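Long-range contacts in START domain-containing protein 10 (Homo sapiens, PDB 6SER), which binds phospholipids and transfers phosphatidylcholine and phosphatidylethanolamine between membranes, preferring species with a palmitoyl or stearoyl and an unsaturated acyl chain: residues N127-T132 and K159-A164; S97-T102 and G115-R120; A50-W55 and I68-E73. One frame throughout, in Å; residues are numbered along the deposited sequence.

Contact 1: N127-T132 and K159-A164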
# COMPACT_ATOMS: atom_id res chain seq x y z
N ASN A 127 5.09 14.54 11.31
CA ASN A 127 5.36 13.44 10.38
C ASN A 127 4.70 12.17 10.92
O ASN A 127 4.47 12.08 12.06
CB ASN A 127 6.85 13.29 10.09
CG ASN A 127 7.49 14.53 9.54
OD1 ASN A 127 6.92 15.25 8.77
ND2 ASN A 127 8.72 14.77 9.91
N ARG A 128 4.42 11.24 10.04
CA ARG A 128 3.67 10.02 10.37
C ARG A 128 4.47 8.77 10.07
O ARG A 128 5.30 8.82 9.28
CB ARG A 128 2.39 10.01 9.56
CG ARG A 128 1.20 10.52 10.34
CD ARG A 128 0.66 11.81 9.86
NE ARG A 128 -0.45 12.06 10.70
CZ ARG A 128 -0.74 13.20 11.25
NH1 ARG A 128 -0.03 14.25 11.00
NH2 ARG A 128 -1.75 13.26 12.03
N ASP A 129 4.15 7.68 10.72
CA ASP A 129 4.78 6.37 10.51
C ASP A 129 3.75 5.27 10.67
O ASP A 129 2.83 5.44 11.34
CB ASP A 129 6.05 6.19 11.32
CG ASP A 129 5.94 6.09 12.81
OD1 ASP A 129 4.91 6.34 13.34
OD2 ASP A 129 6.89 5.80 13.38
N VAL A 130 4.01 4.16 10.03
CA VAL A 130 3.18 2.95 10.07
C VAL A 130 4.04 1.72 10.17
O VAL A 130 5.09 1.69 9.67
CB VAL A 130 2.26 2.83 8.85
CG1 VAL A 130 1.11 3.77 8.92
CG2 VAL A 130 2.99 2.98 7.55
N ILE A 131 3.52 0.76 10.89
CA ILE A 131 4.05 -0.60 10.92
C ILE A 131 2.97 -1.48 10.32
O ILE A 131 1.85 -1.50 10.84
CB ILE A 131 4.38 -1.05 12.35
CG1 ILE A 131 5.30 -0.06 13.06
CG2 ILE A 131 4.95 -2.45 12.37
CD1 ILE A 131 6.71 -0.20 12.67
N THR A 132 3.29 -2.20 9.25
CA THR A 132 2.27 -2.96 8.53
C THR A 132 2.72 -4.39 8.28
O THR A 132 3.91 -4.67 8.11
CB THR A 132 1.93 -2.31 7.17
OG1 THR A 132 3.14 -2.13 6.42
CG2 THR A 132 1.26 -0.95 7.37
N LYS A 159 7.63 9.75 19.98
CA LYS A 159 6.99 10.98 20.42
C LYS A 159 6.98 12.04 19.32
O LYS A 159 6.06 12.86 19.27
CB LYS A 159 7.66 11.53 21.68
CG LYS A 159 8.85 12.43 21.40
CD LYS A 159 9.23 13.27 22.60
CE LYS A 159 9.89 12.44 23.67
NZ LYS A 159 10.64 13.30 24.62
N ASP A 160 7.96 12.01 18.42
CA ASP A 160 8.06 13.01 17.36
C ASP A 160 7.18 12.70 16.14
O ASP A 160 7.01 13.58 15.29
CB ASP A 160 9.52 13.17 16.92
CG ASP A 160 10.22 11.84 16.74
OD1 ASP A 160 10.79 11.61 15.65
OD2 ASP A 160 10.21 11.02 17.68
N LEU A 161 6.61 11.50 16.05
CA LEU A 161 5.83 11.09 14.89
C LEU A 161 4.47 10.59 15.33
O LEU A 161 4.35 9.90 16.35
CB LEU A 161 6.53 9.96 14.10
CG LEU A 161 7.65 10.23 13.10
CD1 LEU A 161 7.72 11.68 12.75
CD2 LEU A 161 8.96 9.78 13.67
N VAL A 162 3.48 10.84 14.52
CA VAL A 162 2.14 10.31 14.81
C VAL A 162 2.08 8.91 14.24
O VAL A 162 2.42 8.77 13.15
CB VAL A 162 1.07 11.21 14.18
CG1 VAL A 162 -0.29 10.60 14.28
CG2 VAL A 162 1.09 12.57 14.81
N ARG A 163 1.72 7.93 15.03
CA ARG A 163 1.57 6.58 14.50
C ARG A 163 0.22 6.45 13.83
O ARG A 163 -0.72 6.42 14.47
CB ARG A 163 1.74 5.50 15.56
CG ARG A 163 1.67 4.10 14.98
CD ARG A 163 2.90 3.94 14.16
NE ARG A 163 3.57 3.04 15.00
CZ ARG A 163 4.73 3.13 15.54
NH1 ARG A 163 5.56 4.11 15.30
NH2 ARG A 163 5.08 2.16 16.30
N ALA A 164 0.21 6.34 12.53
CA ALA A 164 -1.02 6.15 11.76
C ALA A 164 -1.37 4.68 11.73
O ALA A 164 -0.63 3.86 12.15
CB ALA A 164 -0.83 6.70 10.40
O HOH W 1 7.27 15.12 13.05
O HOH W 2 5.16 7.09 16.09
O HOH W 3 0.72 1.48 11.95
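D129 holds CG between its backbone N and carbonyl carbon (chi1 68°), while R163 sets CG anti to its own N (chi1 -176°) and then bends at chi2 and chi3. The two groups meet in a salt bridge. R163 NH1 donates an almost straight bond to D129 OD1 at 3.0 Å. D129 OD2 lies 2.9 Å from the same NH1, but that bond is bent and weak. The carboxylate and guanidinium planes stand 64° apart, and NH1 reaches OD1 from above the carboxylate plane. I131 CG1 packs over one face of the R163 guanidinium, toward its rim. D129 OD2 has a firmer partner in the hydroxyl of Y116, so the carboxylate ties three strands together. The pair belongs to a parallel pairing of strands 127-139 and 161-175, part of the curved sheet of the START fold. V162 N bonds to N127 O at 2.9 Å, D129 N to V162 O, and A164 N to D129 O at 3.0 Å. R128 and V162 lie side by side and point the same way. V162 CB sits over one face of the R128 guanidinium, whose NH2 bonds to P191 O. V130 CG1 touches A164 CB at 3.8 Å. Three waters span the strands: one joins N127 N to D160 O, one lies 2.9 Å from both D129 OD1 and L161 O, and the third accepts from I131 N near A164 O.

Contact 2: S97-T102 and G115-R120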
# COMPACT_ATOMS: atom_id res chain seq x y z
N SER A 97 8.48 11.48 -2.89
CA SER A 97 9.00 12.72 -2.31
C SER A 97 8.59 12.92 -0.86
O SER A 97 9.11 13.84 -0.22
CB SER A 97 8.52 13.91 -3.15
OG SER A 97 7.15 13.78 -3.44
N ASN A 98 7.70 12.09 -0.31
CA ASN A 98 7.28 12.23 1.07
C ASN A 98 7.99 11.29 2.05
O ASN A 98 8.06 11.62 3.24
CB ASN A 98 5.77 12.01 1.18
CG ASN A 98 4.98 13.19 0.64
OD1 ASN A 98 5.53 14.26 0.41
ND2 ASN A 98 3.69 12.98 0.42
N VAL A 99 8.52 10.16 1.59
CA VAL A 99 9.03 9.14 2.50
C VAL A 99 10.24 9.66 3.27
O VAL A 99 11.12 10.33 2.71
CB VAL A 99 9.36 7.85 1.74
CG1 VAL A 99 10.39 8.12 0.64
CG2 VAL A 99 9.86 6.76 2.70
N ILE A 100 10.28 9.37 4.57
CA ILE A 100 11.44 9.69 5.40
C ILE A 100 12.32 8.45 5.45
O ILE A 100 13.48 8.46 5.03
CB ILE A 100 11.05 10.10 6.83
CG1 ILE A 100 9.97 11.18 6.84
CG2 ILE A 100 12.28 10.57 7.60
CD1 ILE A 100 10.42 12.47 6.27
N GLU A 101 11.74 7.37 5.96
CA GLU A 101 12.41 6.11 6.23
C GLU A 101 11.45 5.01 5.80
O GLU A 101 10.25 5.11 6.06
CB GLU A 101 12.73 6.00 7.72
CG GLU A 101 14.07 5.42 8.05
CD GLU A 101 14.43 5.63 9.51
OE1 GLU A 101 13.66 6.30 10.24
OE2 GLU A 101 15.50 5.12 9.92
N THR A 102 11.96 3.97 5.14
CA THR A 102 11.14 2.79 4.88
C THR A 102 12.04 1.58 4.73
O THR A 102 13.06 1.64 4.04
CB THR A 102 10.25 2.97 3.63
OG1 THR A 102 9.42 1.81 3.46
CG2 THR A 102 11.09 3.18 2.35
N GLY A 115 6.94 -4.48 7.91
CA GLY A 115 7.78 -3.38 7.49
C GLY A 115 7.35 -2.06 8.09
O GLY A 115 6.31 -1.94 8.75
N TYR A 116 8.18 -1.05 7.82
CA TYR A 116 8.11 0.26 8.43
C TYR A 116 8.12 1.32 7.35
O TYR A 116 8.84 1.19 6.35
CB TYR A 116 9.29 0.50 9.38
CG TYR A 116 9.27 1.86 10.01
CD1 TYR A 116 8.51 2.10 11.16
CD2 TYR A 116 9.99 2.91 9.48
CE1 TYR A 116 8.47 3.34 11.75
CE2 TYR A 116 9.97 4.15 10.07
CZ TYR A 116 9.19 4.36 11.20
OH TYR A 116 9.15 5.60 11.79
N TYR A 117 7.34 2.38 7.55
CA TYR A 117 7.27 3.47 6.57
C TYR A 117 6.95 4.79 7.28
O TYR A 117 5.93 4.87 7.98
CB TYR A 117 6.23 3.16 5.50
CG TYR A 117 6.03 4.26 4.48
CD1 TYR A 117 6.76 4.28 3.29
CD2 TYR A 117 5.08 5.27 4.68
CE1 TYR A 117 6.57 5.26 2.34
CE2 TYR A 117 4.89 6.27 3.73
CZ TYR A 117 5.64 6.26 2.57
OH TYR A 117 5.46 7.25 1.62
N SER A 118 7.78 5.81 7.07
CA SER A 118 7.63 7.16 7.60
C SER A 118 7.46 8.16 6.47
O SER A 118 8.10 8.03 5.42
CB SER A 118 8.87 7.61 8.38
OG SER A 118 9.19 6.74 9.43
N TRP A 119 6.65 9.19 6.70
CA TRP A 119 6.53 10.23 5.69
C TRP A 119 6.26 11.58 6.34
O TRP A 119 5.79 11.66 7.48
CB TRP A 119 5.44 9.88 4.65
CG TRP A 119 4.00 9.97 5.07
CD1 TRP A 119 3.13 10.97 4.76
CD2 TRP A 119 3.24 9.00 5.83
NE1 TRP A 119 1.89 10.70 5.28
CE2 TRP A 119 1.92 9.50 5.94
CE3 TRP A 119 3.54 7.77 6.42
CZ2 TRP A 119 0.91 8.81 6.61
CZ3 TRP A 119 2.53 7.09 7.09
CH2 TRP A 119 1.24 7.61 7.18
N ARG A 120 6.59 12.64 5.62
CA ARG A 120 6.48 13.97 6.19
C ARG A 120 5.14 14.60 5.81
O ARG A 120 4.52 14.24 4.80
CB ARG A 120 7.64 14.86 5.75
CG ARG A 120 7.91 14.85 4.27
CD ARG A 120 9.13 15.71 3.94
NE ARG A 120 10.37 15.01 4.24
CZ ARG A 120 11.03 14.25 3.37
NH1 ARG A 120 10.55 14.09 2.14
NH2 ARG A 120 12.15 13.65 3.73
O HOH W 4 11.13 7.80 10.80
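I100 N gives its proton to S118 O at 2.7 Å, nearly straight at the hydrogen although the donor stands above the carbonyl plane. Two more backbone bonds flank it: R120 N to N98 O at 3.0 Å, and S118 N to E101 O at 2.8 Å. The same three carbonyls also receive CA-H contacts, from V99, W119 and Y117. On its other side strand 112-119 bonds to strand 127-139, Y117 with V130 and W119 with R128. T102 OG1 lies 3.0 Å from Y116 O and also has a weak bond to a bound triethylene glycol, so its proton may go to either. OG1 also meets the edge of the Y117 ring. The hydroxyl of Y117 bonds to D96, which also takes the N-H of N98, and that of Y116 to D129. A water donates to E101 OE1. R120 bends at chi3 (78°), which turns NE out of the line of the chain. S97 O lies at the guanidinium edge, in its plane and 2.8 Å from NH1. N98 O sits over one guanidinium face, toward the rim. I100 CD1 lies over a face too, 3.3 Å from R120 NE. On the sheet face carrying V99, T102, Y117 and W119, V99 CG2 meets Y117 CE1 at 3.6 Å, the two side chains crossing at about a right angle. V99 pairs with W119 and T102 with Y117, both as non-hydrogen-bonded pairs. One extra residue on the 97-102 side shifts the register between them. This is a beta bulge in an antiparallel hairpin, placed where strand 99-109 turns a corner in the START domain.

Contact 3: A50-W55 and I68-E73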
# COMPACT_ATOMS: atom_id res chain seq x y z
N ALA A 50 -7.91 11.29 -18.16
CA ALA A 50 -6.65 10.76 -18.68
C ALA A 50 -6.32 9.40 -18.06
O ALA A 50 -5.21 9.18 -17.56
CB ALA A 50 -5.51 11.76 -18.47
N GLY A 51 -7.29 8.50 -18.09
CA GLY A 51 -7.10 7.14 -17.63
C GLY A 51 -7.04 6.94 -16.13
O GLY A 51 -6.93 5.79 -15.69
N VAL A 52 -7.10 8.00 -15.33
CA VAL A 52 -7.10 7.89 -13.87
C VAL A 52 -8.49 8.22 -13.36
O VAL A 52 -9.05 9.27 -13.70
CB VAL A 52 -6.06 8.84 -13.24
CG1 VAL A 52 -6.11 8.72 -11.72
CG2 VAL A 52 -4.67 8.53 -13.75
N SER A 53 -9.05 7.32 -12.54
CA SER A 53 -10.33 7.57 -11.89
C SER A 53 -10.23 7.30 -10.40
O SER A 53 -9.46 6.44 -9.95
CB SER A 53 -11.45 6.72 -12.49
OG SER A 53 -10.95 5.49 -12.98
N VAL A 54 -11.03 8.03 -9.63
CA VAL A 54 -11.08 7.94 -8.17
C VAL A 54 -12.52 7.66 -7.76
O VAL A 54 -13.45 8.35 -8.20
CB VAL A 54 -10.55 9.22 -7.50
CG1 VAL A 54 -10.60 9.10 -5.97
CG2 VAL A 54 -9.14 9.52 -7.97
N TRP A 55 -12.72 6.64 -6.92
CA TRP A 55 -14.00 6.33 -6.31
C TRP A 55 -13.92 6.47 -4.80
O TRP A 55 -12.84 6.44 -4.20
CB TRP A 55 -14.47 4.90 -6.64
CG TRP A 55 -14.81 4.63 -8.07
CD1 TRP A 55 -16.06 4.61 -8.63
CD2 TRP A 55 -13.89 4.29 -9.12
NE1 TRP A 55 -15.97 4.30 -9.97
CE2 TRP A 55 -14.65 4.09 -10.29
CE3 TRP A 55 -12.51 4.14 -9.18
CZ2 TRP A 55 -14.08 3.76 -11.51
CZ3 TRP A 55 -11.94 3.81 -10.39
CH2 TRP A 55 -12.72 3.61 -11.53
N ILE A 68 -10.99 4.66 -0.07
CA ILE A 68 -10.70 5.34 -1.33
C ILE A 68 -10.21 4.29 -2.32
O ILE A 68 -9.50 3.35 -1.95
CB ILE A 68 -9.64 6.45 -1.14
CG1 ILE A 68 -10.07 7.41 -0.03
CG2 ILE A 68 -9.37 7.20 -2.44
CD1 ILE A 68 -11.48 7.98 -0.20
N LYS A 69 -10.59 4.45 -3.59
CA LYS A 69 -10.17 3.55 -4.65
C LYS A 69 -9.69 4.39 -5.83
O LYS A 69 -10.36 5.34 -6.23
CB LYS A 69 -11.32 2.63 -5.09
CG LYS A 69 -10.94 1.70 -6.22
CD LYS A 69 -12.15 1.09 -6.91
CE LYS A 69 -12.98 0.25 -5.97
NZ LYS A 69 -14.03 -0.47 -6.72
N CYS A 70 -8.53 4.05 -6.37
CA CYS A 70 -7.99 4.80 -7.51
C CYS A 70 -7.46 3.82 -8.55
O CYS A 70 -6.61 2.97 -8.24
CB CYS A 70 -6.90 5.78 -7.07
SG CYS A 70 -6.45 6.98 -8.36
N ARG A 71 -7.95 3.95 -9.78
CA ARG A 71 -7.65 3.05 -10.88
C ARG A 71 -6.90 3.82 -11.96
O ARG A 71 -7.25 4.96 -12.28
CB ARG A 71 -8.94 2.45 -11.44
CG ARG A 71 -8.78 1.37 -12.48
CD ARG A 71 -10.13 0.73 -12.78
NE ARG A 71 -10.09 -0.24 -13.87
CZ ARG A 71 -10.08 0.08 -15.16
NH1 ARG A 71 -10.08 1.36 -15.53
NH2 ARG A 71 -10.05 -0.87 -16.09
N MET A 72 -5.85 3.21 -12.50
CA MET A 72 -5.03 3.89 -13.50
C MET A 72 -4.62 2.93 -14.60
O MET A 72 -4.02 1.88 -14.33
CB MET A 72 -3.79 4.52 -12.87
CG MET A 72 -2.77 4.96 -13.91
SD MET A 72 -1.40 5.80 -13.14
CE MET A 72 -0.59 4.44 -12.30
N GLU A 73 -4.92 3.30 -15.84
CA GLU A 73 -4.57 2.51 -17.01
C GLU A 73 -3.15 2.85 -17.43
O GLU A 73 -2.83 4.03 -17.65
CB GLU A 73 -5.56 2.78 -18.14
CG GLU A 73 -6.31 1.55 -18.61
CD GLU A 73 -7.47 1.89 -19.52
OE1 GLU A 73 -7.23 2.43 -20.63
OE2 GLU A 73 -8.63 1.63 -19.13
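V52-W55 and I68-E73 run antiparallel at 165°, their axes 4.7 Å apart at closest approach. S53 and R71 form a hydrogen-bonded pair, with R71 N to S53 O at 2.9 Å and S53 N to R71 O at 3.0 Å. W55 and K69 form the next such pair, with W55 N to K69 O at 2.8 Å. E73 N to G51 O carries the ladder to the loop before strand 52-57. On one face lie V52, V54, C70 and M72. C70 SG touches both valines, V52 CG1 at 3.8 Å and V54 CG2 at 3.7 Å. M72 and V52 lie side by side, with M72 CG against V52 CG2. This face packs on the long C-terminal helix of the START domain, 197-227, through P209 and M212. The other face carries S53, W55, K69 and R71. With W55 CG anti to the carbonyl carbon (chi1 -67°) and the ring turned at chi2 (-99°), the six-membered part of the indole lies beside R71. R71 CB meets the ring edge at W55 CZ3, 3.5 Å away, while K69 CD touches W55 CE3. K69 NZ is too far from the W55 five-membered ring for more than a weak cation-pi attraction. The apolar face can thus hold the helix by packing, while the K69 ammonium, on a buried residue, is met by C37 O and the W43 ring.

All three contacts belong to one curved sheet within the START domain. Contacts 1 and 2 are neighbours, their centres 9 Å apart, because strands 112-119 and 127-139 are adjacent in the sheet and follow each other in the chain. V130 N bonds to Y117 O at 2.9 Å, and N127 CB packs on W119 O. Contact 3 lies apart, its centre 27 Å from contact 1 and 23 Å from contact 2, with nearest atoms about 14 and 13 Å away. The ligands near the contacts are glycols, probably from the crystallisation liquor, beside V130, T102, E101 and I68. They may mark pockets but do not define the lipid site.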